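Local coordinates for protein Bm4233, isoform b (Brugia malayi, PDB 6ANY) that probably binds sterols and other lipids as a secreted venom allergen-like protein of the CAP superfamily, and is a vaccine candidate for lymphatic filariasis, at residues 61-66 against 161-166. Numbering follows the deposited sequence.
Sequences RWANQC and IAICHY
Ile-163 presses its CG1 branch into the corner between Trp-62 and Ala-63, in the last part of helix 53-63, where that helix lies over one face of strand 159-167. Its CD1 methyl meets the indole at the edge, close to the ring plane, 3.6 Å from Trp-62 CD1; this is a methyl against a ring edge rather than a CH-pi contact over the face. One carbon back along the branch, Ile-163 CG1 sits 3.7 Å from Ala-63 CB and 3.8 Å from Ala-63 CA, while the other methyl, CG2, stays farther off, 4.1 Å from Trp-62 CD1. The indole is brought to the isoleucine by a first torsion that sets CG anti to the backbone N (chi1 -177°), and Trp-62 NE1 is tied down by a hydrogen bond to the carbonyl of Gly-69.

Two residues earlier on the strand, on the same face, Ile-161 reaches the type I turn from Ala-63 to Cys-66. Its CG1 lies 4.4 Å from Cys-66 CA, a looser touch. The turn has Cys-66 N hydrogen-bonded to Ala-63 O (3.0 Å), and Cys-66 then takes a positive phi of 57°. Its sulfur is directed elsewhere, to the disulfide with Cys-154, which ties the end of the turn to the segment just ahead of the strand. The neighbouring antiparallel strand 80-87 adds Ala-85 beside Ile-161 and Val-83 beside Ile-163.

This is one flank of the alpha-beta-alpha sandwich of the CAP fold. With carbon meeting carbon throughout, helix and strand are held together here by van der Waals contact and the burial of apolar surface, and position is set from outside the contact, by the Trp-62 NE1 hydrogen bond to Gly-69 and the covalent Cys-66–Cys-154 disulfide.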
ATOM      1  N   ARG A  61      10.056  -2.951 -13.439  1.00 16.07           N
ATOM      2  CA  ARG A  61      11.346  -3.540 -13.764  1.00 18.37           C
ATOM      3  C   ARG A  61      11.586  -4.782 -12.935  1.00 16.76           C
ATOM      4  O   ARG A  61      12.114  -5.761 -13.473  1.00 15.08           O
ATOM      5  CB  ARG A  61      12.548  -2.591 -13.666  1.00 22.33           C
ATOM      6  CG  ARG A  61      12.621  -1.621 -14.858  1.00 29.56           C
ATOM      7  CD  ARG A  61      13.862  -0.721 -14.792  1.00 33.67           C
ATOM      8  NE  ARG A  61      13.772   0.264 -13.696  1.00 40.82           N
ATOM      9  CZ  ARG A  61      13.335   1.538 -13.797  1.00 39.74           C
ATOM     10  NH1 ARG A  61      12.914   2.065 -14.944  1.00 41.87           N
ATOM     11  NH2 ARG A  61      13.312   2.301 -12.724  1.00 40.63           N
ATOM     12  N   TRP A  62      11.174  -4.734 -11.648  1.00 14.94           N
ATOM     13  CA  TRP A  62      11.341  -5.845 -10.788  1.00 13.92           C
ATOM     14  C   TRP A  62      10.384  -6.978 -11.057  1.00 13.38           C
ATOM     15  O   TRP A  62      10.821  -8.110 -11.136  1.00 14.42           O
ATOM     16  CB  TRP A  62      11.363  -5.434  -9.312  1.00 15.10           C
ATOM     17  CG  TRP A  62      11.612  -6.585  -8.444  1.00 15.45           C
ATOM     18  CD1 TRP A  62      10.751  -7.147  -7.572  1.00 15.73           C
ATOM     19  CD2 TRP A  62      12.792  -7.390  -8.431  1.00 16.33           C
ATOM     20  NE1 TRP A  62      11.336  -8.237  -6.977  1.00 15.23           N
ATOM     21  CE2 TRP A  62      12.597  -8.392  -7.462  1.00 14.95           C
ATOM     22  CE3 TRP A  62      14.036  -7.300  -9.087  1.00 16.31           C
ATOM     23  CZ2 TRP A  62      13.568  -9.316  -7.136  1.00 15.75           C
ATOM     24  CZ3 TRP A  62      15.005  -8.248  -8.785  1.00 17.01           C
ATOM     25  CH2 TRP A  62      14.762  -9.243  -7.817  1.00 16.45           C
ATOM     26  N   ALA A  63       9.124  -6.665 -11.344  1.00 12.20           N
ATOM     27  CA  ALA A  63       8.125  -7.641 -11.698  1.00 12.10           C
ATOM     28  C   ALA A  63       8.480  -8.486 -12.899  1.00 12.21           C
ATOM     29  O   ALA A  63       8.203  -9.688 -12.935  1.00 12.17           O
ATOM     30  CB  ALA A  63       6.777  -6.931 -11.940  1.00 13.33           C
ATOM     31  N   ASN A  64       9.067  -7.856 -13.916  1.00 13.04           N
ATOM     32  CA  ASN A  64       9.592  -8.529 -15.108  1.00 13.07           C
ATOM     33  C   ASN A  64      10.551  -9.667 -14.808  1.00 14.54           C
ATOM     34  O   ASN A  64      10.646 -10.544 -15.605  1.00 14.32           O
ATOM     35  CB  ASN A  64      10.344  -7.478 -15.997  1.00 13.87           C
ATOM     36  CG  ASN A  64       9.382  -6.486 -16.670  1.00 14.34           C
ATOM     37  OD1 ASN A  64       8.157  -6.681 -16.624  1.00 14.27           O
ATOM     38  ND2 ASN A  64       9.900  -5.432 -17.247  1.00 12.15           N
ATOM     39  N   GLN A  65      11.244  -9.655 -13.662  1.00 15.63           N
ATOM     40  CA  GLN A  65      12.145 -10.742 -13.281  1.00 16.32           C
ATOM     41  C   GLN A  65      11.447 -12.033 -12.906  1.00 16.82           C
ATOM     42  O   GLN A  65      12.099 -13.065 -12.952  1.00 15.51           O
ATOM     43  CB  GLN A  65      13.049 -10.352 -12.117  1.00 17.02           C
ATOM     44  CG  GLN A  65      13.910  -9.152 -12.332  1.00 19.84           C
ATOM     45  CD  GLN A  65      14.694  -9.220 -13.596  1.00 25.95           C
ATOM     46  OE1 GLN A  65      15.462 -10.163 -13.836  1.00 29.95           O
ATOM     47  NE2 GLN A  65      14.505  -8.213 -14.438  1.00 35.51           N
ATOM     48  N   CYS A  66      10.134 -11.972 -12.567  1.00 16.54           N
ATOM     49  CA  CYS A  66       9.356 -13.115 -12.136  1.00 16.13           C
ATOM     50  C   CYS A  66       9.993 -13.804 -10.911  1.00 16.69           C
ATOM     51  O   CYS A  66      10.106 -15.026 -10.823  1.00 15.38           O
ATOM     52  CB  CYS A  66       9.151 -14.087 -13.277  1.00 17.70           C
ATOM     53  SG  CYS A  66       8.060 -13.445 -14.547  1.00 20.67           S
ATOM     54  N   ILE A 161       2.724 -12.140 -10.636  1.00 13.67           N
ATOM     55  CA  ILE A 161       3.507 -11.396  -9.648  1.00 14.24           C
ATOM     56  C   ILE A 161       3.084  -9.944  -9.671  1.00 13.38           C
ATOM     57  O   ILE A 161       3.086  -9.316 -10.706  1.00 13.99           O
ATOM     58  CB  ILE A 161       5.053 -11.472  -9.966  1.00 14.71           C
ATOM     59  CG1 ILE A 161       5.599 -12.916  -9.948  1.00 14.57           C
ATOM     60  CG2 ILE A 161       5.881 -10.549  -9.080  1.00 14.19           C
ATOM     61  CD1 ILE A 161       6.233 -13.357  -8.670  1.00 15.09           C
ATOM     62  N   ALA A 162       2.832  -9.376  -8.517  1.00 12.76           N
ATOM     63  CA  ALA A 162       2.552  -7.964  -8.444  1.00 12.89           C
ATOM     64  C   ALA A 162       3.539  -7.288  -7.474  1.00 13.28           C
ATOM     65  O   ALA A 162       3.737  -7.750  -6.374  1.00 13.91           O
ATOM     66  CB  ALA A 162       1.135  -7.746  -7.997  1.00 13.25           C
ATOM     67  N   ILE A 163       4.128  -6.190  -7.898  1.00 12.69           N
ATOM     68  CA  ILE A 163       5.095  -5.452  -7.097  1.00 13.13           C
ATOM     69  C   ILE A 163       4.615  -4.000  -6.952  1.00 12.33           C
ATOM     70  O   ILE A 163       4.293  -3.349  -7.909  1.00 13.07           O
ATOM     71  CB  ILE A 163       6.498  -5.428  -7.757  1.00 12.15           C
ATOM     72  CG1 ILE A 163       6.955  -6.846  -8.196  1.00 12.13           C
ATOM     73  CG2 ILE A 163       7.485  -4.734  -6.844  1.00 12.77           C
ATOM     74  CD1 ILE A 163       7.199  -7.835  -7.122  1.00 12.32           C
ATOM     75  N   CYS A 164       4.557  -3.516  -5.729  1.00 12.97           N
ATOM     76  CA  CYS A 164       4.191  -2.123  -5.476  1.00 13.47           C
ATOM     77  C   CYS A 164       5.332  -1.458  -4.743  1.00 13.45           C
ATOM     78  O   CYS A 164       5.886  -2.044  -3.785  1.00 13.47           O
ATOM     79  CB  CYS A 164       2.871  -2.013  -4.728  1.00 14.02           C
ATOM     80  SG  CYS A 164       1.367  -2.303  -5.661  1.00 16.24           S
ATOM     81  N   HIS A 165       5.671  -0.260  -5.209  1.00 13.69           N
ATOM     82  CA  HIS A 165       6.631   0.667  -4.585  1.00 14.04           C
ATOM     83  C   HIS A 165       5.970   1.899  -3.988  1.00 13.73           C
ATOM     84  O   HIS A 165       5.044   2.474  -4.563  1.00 12.45           O
ATOM     85  CB  HIS A 165       7.667   1.108  -5.596  1.00 13.95           C
ATOM     86  CG  HIS A 165       8.673   0.048  -5.902  1.00 14.61           C
ATOM     87  ND1 HIS A 165       9.648   0.198  -6.860  1.00 14.21           N
ATOM     88  CD2 HIS A 165       8.877  -1.165  -5.347  1.00 13.62           C
ATOM     89  CE1 HIS A 165      10.417  -0.867  -6.874  1.00 12.92           C
ATOM     90  NE2 HIS A 165       9.984  -1.700  -5.949  1.00 13.39           N
ATOM     91  N   TYR A 166       6.471   2.310  -2.829  1.00 14.55           N
ATOM     92  CA  TYR A 166       5.845   3.389  -2.039  1.00 14.32           C
ATOM     93  C   TYR A 166       6.862   4.418  -1.679  1.00 16.21           C
ATOM     94  O   TYR A 166       7.987   4.074  -1.333  1.00 17.77           O
ATOM     95  CB  TYR A 166       5.247   2.842  -0.750  1.00 14.69           C
ATOM     96  CG  TYR A 166       4.331   1.623  -0.930  1.00 14.78           C
ATOM     97  CD1 TYR A 166       4.847   0.380  -1.209  1.00 13.84           C
ATOM     98  CD2 TYR A 166       2.955   1.748  -0.822  1.00 14.20           C
ATOM     99  CE1 TYR A 166       4.012  -0.719  -1.374  1.00 13.31           C
ATOM    100  CE2 TYR A 166       2.135   0.696  -1.004  1.00 13.60           C
ATOM    101  CZ  TYR A 166       2.651  -0.544  -1.272  1.00 13.43           C
ATOM    102  OH  TYR A 166       1.721  -1.549  -1.400  1.00 11.41           O
TER